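Local structure of ethanolamine kinase Pv091845 (Plasmodium vivax, 2QG7) at residues Glu147-Glu152 with Asp351-Cys356; Arg151-Lys156 with Val224-Pro229; Leu201-Leu206 with Tyr388-His393; Ile302-Gly307 with Asp345-Ile350. The protein probably phosphorylates ethanolamine, the first step of phosphatidylethanolamine biosynthesis from ethanolamine. One frame throughout, in Å; residues are numbered along the deposited sequence.

The four contacts form two pairs. Interactions 1 and 2, centres about 9 Å apart, share R151 and E152 at the start of helix 151-163, one side of which meets the loop 351-356 and the other the end of helix 216-226. Interactions 3 and 4, centres about 14 Å apart, touch where helix 196-210 packs on strand 347-349. Between the pairs, centres lie about 22 to 29 Å apart. Along the chain, interaction 4 is nested inside the loops closed by interactions 1 and 3, and interaction 2 closes before it opens. The strand pair 302-304/347-349 leads straight into the loop holding D351-F352-E353, which probably corresponds to the DFG segment of the protein-kinase-like fold.

Interaction 1. Residues Glu147-Glu152 with Asp351-Cys356; sequences EIINRE and DFEYSC
Residues D351-F352-E353 probably stand, by sequence and topology, where the DFG motif lies in the protein-kinase-like fold, and helix 151-163, just beginning at R151, probably corresponds to its helix C. The contact brings the turn before that helix against this loop, with I149 and E353 nearest in the backbone (CA to CA 6.7 Å). The tight part is buried and centres on I149. Its CG1 is anti to the carbonyl carbon (chi1 -61°), which carries CD1 obliquely onto the E353 carboxylate, 3.5 Å from CD. E353 reaches it from the crowded position between backbone N and carbonyl carbon (chi1 56°), its chain extended beyond CG. Next to this, I149 CG1 lies 4.4 Å from Y354 CE2, and W421 meets the same tyrosine ring edge-to-face. Within 147-152, I149 CG2 covers part of one face of the R151 guanidinium, 3.5 Å above its plane.

The looser side is polar. R151 NH2 stops 4.3 Å from E353 OE2, beyond salt-bridge range, and pairs instead with E154; E353 may still add a longer-range attraction. At the more open end N150, in the N-cap position, is partly exposed, and its ND2 bonds to T225 O. At the other, buried end, I148 crosses Y354 obliquely, its CD1 3.8 Å from Y354 OH.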
loop_
_atom_site.group_PDB
_atom_site.type_symbol
_atom_site.label_atom_id
_atom_site.label_comp_id
_atom_site.label_asym_id
_atom_site.label_seq_id
_atom_site.Cartn_x
_atom_site.Cartn_y
_atom_site.Cartn_z
ATOM N N GLU D 147 1.129 25.278 7.841
ATOM C CA GLU D 147 0.747 24.077 8.585
ATOM C C GLU D 147 1.910 23.061 8.717
ATOM O O GLU D 147 2.112 22.431 9.778
ATOM C CB GLU D 147 -0.474 23.435 7.918
ATOM C CG GLU D 147 -1.485 24.511 7.337
ATOM C CD GLU D 147 -2.602 23.819 6.528
ATOM O OE1 GLU D 147 -2.482 22.581 6.288
ATOM O OE2 GLU D 147 -3.601 24.514 6.143
ATOM N N ILE D 148 2.682 22.935 7.639
ATOM C CA ILE D 148 3.764 21.965 7.576
ATOM C C ILE D 148 5.150 22.613 7.439
ATOM O O ILE D 148 6.162 22.002 7.826
ATOM C CB ILE D 148 3.527 20.955 6.444
ATOM C CG1 ILE D 148 3.252 21.683 5.116
ATOM C CG2 ILE D 148 2.359 20.035 6.818
ATOM C CD1 ILE D 148 3.889 20.994 3.898
ATOM N N ILE D 149 5.175 23.838 6.894
ATOM C CA ILE D 149 6.418 24.599 6.639
ATOM C C ILE D 149 6.430 25.976 7.328
ATOM O O ILE D 149 5.454 26.723 7.279
ATOM C CB ILE D 149 6.726 24.728 5.112
ATOM C CG1 ILE D 149 6.919 23.327 4.482
ATOM C CG2 ILE D 149 7.928 25.669 4.878
ATOM C CD1 ILE D 149 6.831 23.252 2.963
ATOM N N ASN D 150 7.534 26.286 7.993
ATOM C CA ASN D 150 7.756 27.607 8.576
ATOM C C ASN D 150 8.709 28.396 7.665
ATOM O O ASN D 150 9.925 28.147 7.654
ATOM C CB ASN D 150 8.343 27.445 9.981
ATOM C CG ASN D 150 8.181 28.677 10.839
ATOM O OD1 ASN D 150 8.283 29.820 10.343
ATOM N ND2 ASN D 150 7.956 28.445 12.165
ATOM N N ARG D 151 8.140 29.326 6.897
ATOM C CA ARG D 151 8.843 30.036 5.816
ATOM C C ARG D 151 9.937 30.962 6.316
ATOM O O ARG D 151 10.953 31.136 5.644
ATOM C CB ARG D 151 7.851 30.835 4.962
ATOM C CG ARG D 151 6.778 29.987 4.262
ATOM C CD ARG D 151 7.358 29.167 3.106
ATOM N NE ARG D 151 6.388 28.219 2.545
ATOM C CZ ARG D 151 6.710 27.167 1.784
ATOM N NH1 ARG D 151 5.746 26.363 1.326
ATOM N NH2 ARG D 151 7.993 26.909 1.483
ATOM N N GLU D 152 9.709 31.549 7.491
ATOM C CA GLU D 152 10.642 32.462 8.141
ATOM C C GLU D 152 11.854 31.716 8.687
ATOM O O GLU D 152 12.978 32.210 8.649
ATOM C CB GLU D 152 9.945 33.234 9.270
ATOM C CG GLU D 152 8.692 34.021 8.833
ATOM C CD GLU D 152 7.372 33.261 9.122
ATOM O OE1 GLU D 152 7.245 32.626 10.206
ATOM O OE2 GLU D 152 6.442 33.314 8.270
ATOM N N ASP D 351 16.013 21.202 -1.930
ATOM C CA ASP D 351 14.769 21.230 -1.179
ATOM C C ASP D 351 14.927 21.116 0.338
ATOM O O ASP D 351 14.664 20.072 0.958
ATOM C CB ASP D 351 13.768 20.233 -1.769
ATOM C CG ASP D 351 12.329 20.729 -1.669
ATOM O OD1 ASP D 351 12.028 21.683 -0.864
ATOM O OD2 ASP D 351 11.480 20.133 -2.393
ATOM N N PHE D 352 15.329 22.227 0.939
ATOM C CA PHE D 352 15.622 22.300 2.372
ATOM C C PHE D 352 14.465 22.903 3.145
ATOM O O PHE D 352 14.684 23.635 4.116
ATOM C CB PHE D 352 16.874 23.165 2.586
ATOM C CG PHE D 352 18.102 22.625 1.899
ATOM C CD1 PHE D 352 18.429 23.032 0.610
ATOM C CD2 PHE D 352 18.915 21.705 2.539
ATOM C CE1 PHE D 352 19.565 22.510 -0.035
ATOM C CE2 PHE D 352 20.029 21.189 1.921
ATOM C CZ PHE D 352 20.351 21.588 0.623
ATOM N N GLU D 353 13.240 22.604 2.704
ATOM C CA GLU D 353 12.032 23.117 3.375
ATOM C C GLU D 353 11.773 22.509 4.746
ATOM O O GLU D 353 11.061 23.099 5.540
ATOM C CB GLU D 353 10.782 23.018 2.495
ATOM C CG GLU D 353 10.429 21.635 1.953
ATOM C CD GLU D 353 9.258 21.688 0.912
ATOM O OE1 GLU D 353 8.614 20.617 0.591
ATOM O OE2 GLU D 353 8.990 22.824 0.406
ATOM N N TYR D 354 12.359 21.337 5.019
ATOM C CA TYR D 354 12.201 20.704 6.328
ATOM C C TYR D 354 13.421 20.842 7.206
ATOM O O TYR D 354 13.381 20.450 8.363
ATOM C CB TYR D 354 11.769 19.244 6.204
ATOM C CG TYR D 354 10.470 19.093 5.460
ATOM C CD1 TYR D 354 10.457 18.767 4.105
ATOM C CD2 TYR D 354 9.253 19.307 6.100
ATOM C CE1 TYR D 354 9.276 18.640 3.422
ATOM C CE2 TYR D 354 8.069 19.191 5.421
ATOM C CZ TYR D 354 8.088 18.854 4.092
ATOM O OH TYR D 354 6.898 18.745 3.412
ATOM N N SER D 355 14.485 21.422 6.654
ATOM C CA SER D 355 15.772 21.571 7.342
ATOM C C SER D 355 15.710 22.353 8.625
ATOM O O SER D 355 15.209 23.484 8.674
ATOM C CB SER D 355 16.807 22.172 6.417
ATOM O OG SER D 355 17.027 21.278 5.350
ATOM N N CYS D 356 16.207 21.716 9.673
ATOM C CA CYS D 356 16.277 22.326 10.988
ATOM C C CYS D 356 17.168 21.467 11.849
ATOM O O CYS D 356 17.659 20.419 11.397
ATOM C CB CYS D 356 14.891 22.479 11.618
ATOM S SG CYS D 356 13.939 20.945 11.662
#

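Interaction 2. Residues Arg151-Lys156 with Val224-Pro229; sequences REREKK and VTQKVP
Helix 151-156 passes the C-terminal end of the helix that closes at Q226, with the CA atoms of R153 and T225 6.0 Å apart and the chain leaving helical geometry at K227 through a positive phi (79°). R153 carries the polar half of the contact. Its CG is anti to the backbone N, and bends at chi2 and chi3 curl the chain so that the guanidinium presents its edge to Q226. NE and NH1 grip the same atom side-on: NE to Q226 OE1 is unusually short, 2.5 Å, with an N-H...O angle of 154°. NH1 reaches Q226 OE1 at 2.9 Å on a more bent path (132°). OE1 lies near the guanidinium plane for both, but NE approaches within the carbonyl plane while NH1 comes from above it, the amide and guanidinium planes being twisted against each other.

T225 supplies the other half. Its OG1 lies 3.4 Å from R153 CB, the two side chains crossing at about a right angle; the hydroxyl is bonded to L222 O in its own helix. T225 CG2 touches E152 CB at 4.1 Å and, tip to tip, K156 CE, also at 4.1 Å, so the methyl lies against aliphatic parts of two charged residues on the more open side.

Further in, R153 NH2 reaches E353 O in a weak hydrogen bond, and Q226 also packs on N238 of helix 236-251. Helix 151-163 thus lies between helix 216-226 and the loop that links strands 347-349 and 356-359.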
loop_
_atom_site.group_PDB
_atom_site.type_symbol
_atom_site.label_atom_id
_atom_site.label_comp_id
_atom_site.label_asym_id
_atom_site.label_seq_id
_atom_site.Cartn_x
_atom_site.Cartn_y
_atom_site.Cartn_z
ATOM N N ARG D 151 8.140 29.326 6.897
ATOM C CA ARG D 151 8.843 30.036 5.816
ATOM C C ARG D 151 9.937 30.962 6.316
ATOM O O ARG D 151 10.953 31.136 5.644
ATOM C CB ARG D 151 7.851 30.835 4.962
ATOM C CG ARG D 151 6.778 29.987 4.262
ATOM C CD ARG D 151 7.358 29.167 3.106
ATOM N NE ARG D 151 6.388 28.219 2.545
ATOM C CZ ARG D 151 6.710 27.167 1.784
ATOM N NH1 ARG D 151 5.746 26.363 1.326
ATOM N NH2 ARG D 151 7.993 26.909 1.483
ATOM N N GLU D 152 9.709 31.549 7.491
ATOM C CA GLU D 152 10.642 32.462 8.141
ATOM C C GLU D 152 11.854 31.716 8.687
ATOM O O GLU D 152 12.978 32.210 8.649
ATOM C CB GLU D 152 9.945 33.234 9.270
ATOM C CG GLU D 152 8.692 34.021 8.833
ATOM C CD GLU D 152 7.372 33.261 9.122
ATOM O OE1 GLU D 152 7.245 32.626 10.206
ATOM O OE2 GLU D 152 6.442 33.314 8.270
ATOM N N ARG D 153 11.611 30.510 9.185
ATOM C CA ARG D 153 12.676 29.598 9.592
ATOM C C ARG D 153 13.407 28.991 8.369
ATOM O O ARG D 153 14.634 28.827 8.392
ATOM C CB ARG D 153 12.094 28.534 10.529
ATOM C CG ARG D 153 13.091 27.614 11.212
ATOM C CD ARG D 153 13.334 26.385 10.349
ATOM N NE ARG D 153 12.194 25.453 10.365
ATOM C CZ ARG D 153 11.835 24.699 9.316
ATOM N NH1 ARG D 153 10.802 23.865 9.450
ATOM N NH2 ARG D 153 12.503 24.791 8.120
ATOM N N GLU D 154 12.666 28.685 7.302
ATOM C CA GLU D 154 13.271 28.156 6.087
ATOM C C GLU D 154 14.232 29.155 5.439
ATOM O O GLU D 154 15.229 28.769 4.823
ATOM C CB GLU D 154 12.204 27.725 5.083
ATOM C CG GLU D 154 12.764 26.798 4.026
ATOM C CD GLU D 154 11.981 26.782 2.726
ATOM O OE1 GLU D 154 12.509 26.173 1.752
ATOM O OE2 GLU D 154 10.856 27.357 2.659
ATOM N N LYS D 155 13.905 30.442 5.605
ATOM C CA LYS D 155 14.630 31.570 5.031
ATOM C C LYS D 155 15.996 31.753 5.702
ATOM O O LYS D 155 17.016 31.969 5.023
ATOM C CB LYS D 155 13.778 32.836 5.150
ATOM C CG LYS D 155 14.193 33.962 4.209
ATOM C CD LYS D 155 13.218 35.126 4.207
ATOM C CE LYS D 155 13.458 36.016 5.422
ATOM N NZ LYS D 155 12.557 37.224 5.472
ATOM N N LYS D 156 16.006 31.634 7.025
ATOM C CA LYS D 156 17.222 31.710 7.823
ATOM C C LYS D 156 18.204 30.570 7.545
ATOM O O LYS D 156 19.410 30.820 7.347
ATOM C CB LYS D 156 16.862 31.745 9.298
ATOM C CG LYS D 156 16.110 32.996 9.718
ATOM C CD LYS D 156 15.884 33.050 11.245
ATOM C CE LYS D 156 15.041 34.256 11.637
ATOM N NZ LYS D 156 15.817 35.518 11.433
ATOM N N VAL D 224 12.748 31.107 18.183
ATOM C CA VAL D 224 11.660 32.105 18.217
ATOM C C VAL D 224 10.644 31.992 17.060
ATOM O O VAL D 224 9.475 32.354 17.237
ATOM C CB VAL D 224 12.171 33.605 18.375
ATOM C CG1 VAL D 224 12.952 33.792 19.695
ATOM C CG2 VAL D 224 12.999 34.060 17.166
ATOM N N THR D 225 11.085 31.507 15.886
ATOM C CA THR D 225 10.186 31.370 14.716
ATOM C C THR D 225 9.232 30.175 14.842
ATOM O O THR D 225 8.091 30.236 14.378
ATOM C CB THR D 225 10.947 31.285 13.352
ATOM O OG1 THR D 225 11.986 30.285 13.421
ATOM C CG2 THR D 225 11.540 32.642 12.968
ATOM N N GLN D 226 9.706 29.104 15.484
ATOM C CA GLN D 226 8.962 27.843 15.597
ATOM C C GLN D 226 8.351 27.578 16.980
ATOM O O GLN D 226 7.446 26.742 17.102
ATOM C CB GLN D 226 9.858 26.664 15.195
ATOM C CG GLN D 226 9.915 26.402 13.686
ATOM C CD GLN D 226 10.156 24.931 13.345
ATOM O OE1 GLN D 226 10.744 24.617 12.250
ATOM N NE2 GLN D 226 9.701 24.020 14.288
ATOM N N LYS D 227 8.851 28.280 18.004
ATOM C CA LYS D 227 8.394 28.145 19.414
ATOM C C LYS D 227 8.985 26.909 20.114
ATOM O O LYS D 227 8.247 26.081 20.682
ATOM C CB LYS D 227 6.856 28.170 19.535
ATOM C CG LYS D 227 6.186 29.441 18.997
ATOM C CD LYS D 227 5.067 29.096 17.966
ATOM C CE LYS D 227 4.080 28.014 18.453
ATOM N NZ LYS D 227 3.081 27.678 17.381
ATOM N N VAL D 228 10.319 26.790 20.069
ATOM C CA VAL D 228 11.005 25.696 20.779
ATOM C C VAL D 228 11.717 26.240 22.054
ATOM O O VAL D 228 12.626 27.087 21.956
ATOM C CB VAL D 228 11.982 24.859 19.826
ATOM C CG1 VAL D 228 12.279 23.453 20.424
ATOM C CG2 VAL D 228 11.367 24.719 18.397
ATOM N N PRO D 229 11.259 25.786 23.253
ATOM C CA PRO D 229 11.879 26.101 24.549
ATOM C C PRO D 229 12.905 25.028 25.007
ATOM O O PRO D 229 12.657 23.808 24.865
ATOM C CB PRO D 229 10.673 26.134 25.504
ATOM C CG PRO D 229 9.649 25.202 24.875
ATOM C CD PRO D 229 10.054 24.945 23.432
#

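Interaction 3. Residues Leu201-Leu206 with Tyr388-His393; sequences LIAKNL and YHFIMH
K204 NZ is the best-held polar atom of this contact, and a single bond is counted: it donates to a water at 2.8 Å. The same water lies 3.3 Å from H393 ND1, a weak link, while K204 NZ itself stays 4.1 Å from H393 ND1. The K204 chain bends at chi4 toward this weak water bridge, on the side where K204 is exposed.

Beneath it the axes of the two short helical segments approach to 8.1 Å at a signed crossing angle of -41°. A203 and H393 have the nearest CA atoms, consistent with the small side chain of A203. A203 CB stands almost on the normal of the F390 ring (7° off it), 3.6 Å from its centroid, a CH-pi contact over the face; it also approaches F390 O at 3.2 Å. F390 has CG anti to its backbone N (chi1 -178°), swinging the ring across. At the edge of that ring I202 CG2 lies 3.9 Å from F390 CE1, and L206 CD2 meets CZ, both side chains at about right angles to it.

F368 meets F390 edge-to-face. Helix 196-210 is packed between helix 384-395, helix 360-369 and strand 347-349.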
loop_
_atom_site.group_PDB
_atom_site.type_symbol
_atom_site.label_atom_id
_atom_site.label_comp_id
_atom_site.label_asym_id
_atom_site.label_seq_id
_atom_site.Cartn_x
_atom_site.Cartn_y
_atom_site.Cartn_z
ATOM N N LEU D 201 29.063 9.113 -1.798
ATOM C CA LEU D 201 28.968 10.534 -2.163
ATOM C C LEU D 201 27.896 11.290 -1.402
ATOM O O LEU D 201 28.037 12.485 -1.137
ATOM C CB LEU D 201 28.744 10.681 -3.658
ATOM C CG LEU D 201 29.903 10.254 -4.560
ATOM C CD1 LEU D 201 29.540 10.342 -6.063
ATOM C CD2 LEU D 201 31.111 11.136 -4.276
ATOM N N ILE D 202 26.828 10.576 -1.048
ATOM C CA ILE D 202 25.726 11.133 -0.269
ATOM C C ILE D 202 26.148 11.365 1.181
ATOM O O ILE D 202 25.848 12.417 1.765
ATOM C CB ILE D 202 24.441 10.232 -0.366
ATOM C CG1 ILE D 202 23.927 10.223 -1.810
ATOM C CG2 ILE D 202 23.360 10.712 0.598
ATOM C CD1 ILE D 202 22.954 9.083 -2.190
ATOM N N ALA D 203 26.821 10.362 1.745
ATOM C CA ALA D 203 27.318 10.368 3.135
ATOM C C ALA D 203 28.333 11.479 3.368
ATOM O O ALA D 203 28.246 12.215 4.371
ATOM C CB ALA D 203 27.929 9.028 3.454
ATOM N N LYS D 204 29.275 11.633 2.425
ATOM C CA LYS D 204 30.291 12.722 2.501
ATOM C C LYS D 204 29.674 14.109 2.493
ATOM O O LYS D 204 30.100 14.976 3.272
ATOM C CB LYS D 204 31.301 12.639 1.363
ATOM C CG LYS D 204 32.324 11.533 1.487
ATOM C CD LYS D 204 33.273 11.678 0.325
ATOM C CE LYS D 204 34.072 10.408 0.090
ATOM N NZ LYS D 204 35.020 10.168 1.224
ATOM N N ASN D 205 28.684 14.318 1.612
ATOM C CA ASN D 205 27.931 15.587 1.551
ATOM C C ASN D 205 27.058 15.810 2.763
ATOM O O ASN D 205 26.862 16.933 3.219
ATOM C CB ASN D 205 27.087 15.667 0.278
ATOM C CG ASN D 205 26.710 17.096 -0.075
ATOM O OD1 ASN D 205 27.537 18.003 -0.025
ATOM N ND2 ASN D 205 25.462 17.303 -0.425
ATOM N N LEU D 206 26.545 14.715 3.306
ATOM C CA LEU D 206 25.691 14.760 4.503
ATOM C C LEU D 206 26.508 15.122 5.733
ATOM O O LEU D 206 26.015 15.816 6.603
ATOM C CB LEU D 206 24.894 13.437 4.692
ATOM C CG LEU D 206 23.874 13.420 5.852
ATOM C CD1 LEU D 206 22.689 14.355 5.587
ATOM C CD2 LEU D 206 23.386 12.022 6.143
ATOM N N TYR D 388 26.708 0.031 7.300
ATOM C CA TYR D 388 28.125 0.161 7.583
ATOM C C TYR D 388 28.880 0.945 6.475
ATOM O O TYR D 388 29.620 1.905 6.765
ATOM C CB TYR D 388 28.707 -1.249 7.760
ATOM C CG TYR D 388 30.107 -1.295 8.295
ATOM C CD1 TYR D 388 30.343 -1.299 9.670
ATOM C CD2 TYR D 388 31.206 -1.333 7.414
ATOM C CE1 TYR D 388 31.630 -1.348 10.167
ATOM C CE2 TYR D 388 32.511 -1.363 7.908
ATOM C CZ TYR D 388 32.709 -1.378 9.287
ATOM O OH TYR D 388 33.996 -1.422 9.774
ATOM N N HIS D 389 28.698 0.522 5.225
ATOM C CA HIS D 389 29.330 1.174 4.111
ATOM C C HIS D 389 29.022 2.674 4.038
ATOM O O HIS D 389 29.879 3.446 3.681
ATOM C CB HIS D 389 29.003 0.456 2.791
ATOM C CG HIS D 389 29.806 0.954 1.619
ATOM N ND1 HIS D 389 29.318 1.871 0.713
ATOM C CD2 HIS D 389 31.084 0.699 1.234
ATOM C CE1 HIS D 389 30.246 2.139 -0.195
ATOM N NE2 HIS D 389 31.324 1.435 0.093
ATOM N N PHE D 390 27.806 3.089 4.374
ATOM C CA PHE D 390 27.410 4.507 4.321
ATOM C C PHE D 390 28.073 5.310 5.439
ATOM O O PHE D 390 28.577 6.432 5.244
ATOM C CB PHE D 390 25.877 4.621 4.444
ATOM C CG PHE D 390 25.333 6.046 4.342
ATOM C CD1 PHE D 390 24.898 6.563 3.118
ATOM C CD2 PHE D 390 25.196 6.850 5.480
ATOM C CE1 PHE D 390 24.358 7.840 3.036
ATOM C CE2 PHE D 390 24.669 8.151 5.386
ATOM C CZ PHE D 390 24.252 8.645 4.177
ATOM N N ILE D 391 28.023 4.715 6.622
ATOM C CA ILE D 391 28.457 5.359 7.851
ATOM C C ILE D 391 29.986 5.493 7.878
ATOM O O ILE D 391 30.513 6.449 8.427
ATOM C CB ILE D 391 27.886 4.633 9.083
ATOM C CG1 ILE D 391 26.365 4.918 9.150
ATOM C CG2 ILE D 391 28.595 5.081 10.368
ATOM C CD1 ILE D 391 25.580 4.144 10.167
ATOM N N MET D 392 30.679 4.537 7.274
ATOM C CA MET D 392 32.116 4.632 7.107
ATOM C C MET D 392 32.489 5.917 6.343
ATOM O O MET D 392 33.386 6.665 6.776
ATOM C CB MET D 392 32.661 3.392 6.381
ATOM C CG MET D 392 34.144 3.517 5.962
ATOM S SD MET D 392 34.543 2.245 4.752
ATOM C CE MET D 392 34.973 0.905 5.913
ATOM N N HIS D 393 31.815 6.161 5.217
ATOM C CA HIS D 393 32.083 7.354 4.423
ATOM C C HIS D 393 31.407 8.597 4.977
ATOM O O HIS D 393 31.715 9.717 4.578
ATOM C CB HIS D 393 31.741 7.147 2.955
ATOM C CG HIS D 393 32.546 6.079 2.294
ATOM N ND1 HIS D 393 33.868 6.260 1.938
ATOM C CD2 HIS D 393 32.222 4.818 1.919
ATOM C CE1 HIS D 393 34.315 5.159 1.356
ATOM N NE2 HIS D 393 33.338 4.267 1.333
HETATM O O HOH W 1 35.478 8.686 3.572
#

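Interaction 4. Residues Ile302-Gly307 with Asp345-Ile350; sequences IINTVG and DSISFI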
loop_
_atom_site.group_PDB
_atom_site.type_symbol
_atom_site.label_atom_id
_atom_site.label_comp_id
_atom_site.label_asym_id
_atom_site.label_seq_id
_atom_site.Cartn_x
_atom_site.Cartn_y
_atom_site.Cartn_z
ATOM N N ILE D 302 18.226 14.457 -4.152
ATOM C CA ILE D 302 19.660 14.281 -4.322
ATOM C C ILE D 302 19.978 14.313 -5.810
ATOM O O ILE D 302 19.491 13.512 -6.561
ATOM C CB ILE D 302 20.154 12.968 -3.666
ATOM C CG1 ILE D 302 19.741 12.901 -2.203
ATOM C CG2 ILE D 302 21.673 12.826 -3.773
ATOM C CD1 ILE D 302 19.828 11.517 -1.618
ATOM N N ILE D 303 20.806 15.271 -6.208
ATOM C CA ILE D 303 21.078 15.594 -7.619
ATOM C C ILE D 303 22.510 15.199 -7.952
ATOM O O ILE D 303 23.443 15.534 -7.217
ATOM C CB ILE D 303 20.871 17.145 -7.872
ATOM C CG1 ILE D 303 19.519 17.634 -7.289
ATOM C CG2 ILE D 303 21.088 17.534 -9.349
ATOM C CD1 ILE D 303 18.236 17.087 -8.002
ATOM N N ASN D 304 22.680 14.452 -9.037
ATOM C CA ASN D 304 24.004 14.133 -9.527
ATOM C C ASN D 304 24.348 15.050 -10.685
ATOM O O ASN D 304 23.770 14.918 -11.759
ATOM C CB ASN D 304 24.078 12.681 -10.008
ATOM C CG ASN D 304 25.459 12.301 -10.470
ATOM O OD1 ASN D 304 26.436 12.929 -10.087
ATOM N ND2 ASN D 304 25.550 11.281 -11.276
ATOM N N THR D 305 25.274 15.983 -10.468
ATOM C CA THR D 305 25.717 16.883 -11.539
ATOM C C THR D 305 27.044 16.391 -12.073
ATOM O O THR D 305 28.084 16.615 -11.450
ATOM C CB THR D 305 25.855 18.329 -11.073
ATOM O OG1 THR D 305 24.643 18.746 -10.406
ATOM C CG2 THR D 305 26.136 19.246 -12.288
ATOM N N VAL D 306 26.995 15.708 -13.216
ATOM C CA VAL D 306 28.167 15.035 -13.778
ATOM C C VAL D 306 29.106 16.065 -14.442
ATOM O O VAL D 306 28.692 16.812 -15.345
ATOM C CB VAL D 306 27.769 13.890 -14.763
ATOM C CG1 VAL D 306 29.021 13.191 -15.327
ATOM C CG2 VAL D 306 26.890 12.867 -14.071
ATOM N N GLY D 307 30.354 16.109 -13.965
ATOM C CA GLY D 307 31.343 17.075 -14.420
ATOM C C GLY D 307 32.227 17.558 -13.277
ATOM O O GLY D 307 32.732 18.690 -13.304
ATOM N N ASP D 345 31.059 11.807 -11.012
ATOM C CA ASP D 345 29.814 12.145 -10.318
ATOM C C ASP D 345 30.041 13.167 -9.220
ATOM O O ASP D 345 31.034 13.097 -8.483
ATOM C CB ASP D 345 29.208 10.899 -9.698
ATOM C CG ASP D 345 29.005 9.797 -10.699
ATOM O OD1 ASP D 345 28.087 9.900 -11.540
ATOM O OD2 ASP D 345 29.770 8.809 -10.644
ATOM N N SER D 346 29.121 14.108 -9.103
ATOM C CA SER D 346 29.183 15.070 -8.021
ATOM C C SER D 346 27.777 15.219 -7.420
ATOM O O SER D 346 26.836 15.522 -8.143
ATOM C CB SER D 346 29.714 16.422 -8.533
ATOM O OG SER D 346 29.675 17.410 -7.502
ATOM N N ILE D 347 27.667 15.034 -6.104
ATOM C CA ILE D 347 26.401 14.995 -5.407
ATOM C C ILE D 347 26.114 16.256 -4.602
ATOM O O ILE D 347 26.954 16.715 -3.854
ATOM C CB ILE D 347 26.321 13.717 -4.471
ATOM C CG1 ILE D 347 26.133 12.423 -5.309
ATOM C CG2 ILE D 347 25.294 13.888 -3.305
ATOM C CD1 ILE D 347 24.874 12.365 -6.185
ATOM N N SER D 348 24.905 16.806 -4.754
ATOM C CA SER D 348 24.421 17.868 -3.886
ATOM C C SER D 348 22.939 17.671 -3.539
ATOM O O SER D 348 22.232 16.948 -4.216
ATOM C CB SER D 348 24.663 19.233 -4.515
ATOM O OG SER D 348 24.011 19.326 -5.753
ATOM N N PHE D 349 22.495 18.309 -2.461
ATOM C CA PHE D 349 21.126 18.215 -2.012
ATOM C C PHE D 349 20.323 19.463 -2.374
ATOM O O PHE D 349 20.861 20.562 -2.446
ATOM C CB PHE D 349 21.068 17.970 -0.488
ATOM C CG PHE D 349 21.908 16.804 -0.030
ATOM C CD1 PHE D 349 22.056 15.670 -0.822
ATOM C CD2 PHE D 349 22.549 16.828 1.211
ATOM C CE1 PHE D 349 22.851 14.610 -0.394
ATOM C CE2 PHE D 349 23.299 15.757 1.620
ATOM C CZ PHE D 349 23.453 14.670 0.822
ATOM N N ILE D 350 19.023 19.267 -2.571
ATOM C CA ILE D 350 18.048 20.339 -2.865
ATOM C C ILE D 350 16.865 20.199 -1.925
ATOM O O ILE D 350 16.730 19.213 -1.209
ATOM C CB ILE D 350 17.519 20.326 -4.386
ATOM C CG1 ILE D 350 16.891 18.968 -4.772
ATOM C CG2 ILE D 350 18.600 20.744 -5.394
ATOM C CD1 ILE D 350 15.883 19.050 -5.902
#
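I302, N304, I347 and F349 direct their side chains to one face of this antiparallel strand pair, I303 and S348 to the other. On the first face I302 and F349 lie side by side: I302 CG1 is 3.9 Å from F349 CD1, and CG2 comes to the ring edge while also meeting I347 CG2 obliquely at 3.8 Å. On the other face I303 crosses I350 at about a right angle, with CD1 to CD1 at 3.7 Å.

N304 turns CG anti to its backbone N (chi1 -178°), placing its amide across D345, planes 44° apart. N304 ND2 donates to the anti lone pair of D345 OD1 at 2.9 Å and has a second partner, Y186 OH; N304 OD1 weakly accepts S346 N. The register is fixed by I303 N to S348 O, 3.0 Å and almost straight (176°), and by S348 N to I303 O at 3.1 Å. T305 N to S346 O, 2.8 Å, continues the backbone pairing just past the strands.

The pair probably matches the β7-β8 hairpin of protein kinases. Strand 302-304 is central, with strand 186-187 on its other side, and helix 196-210 packs L201 on I347 and N205 on F349.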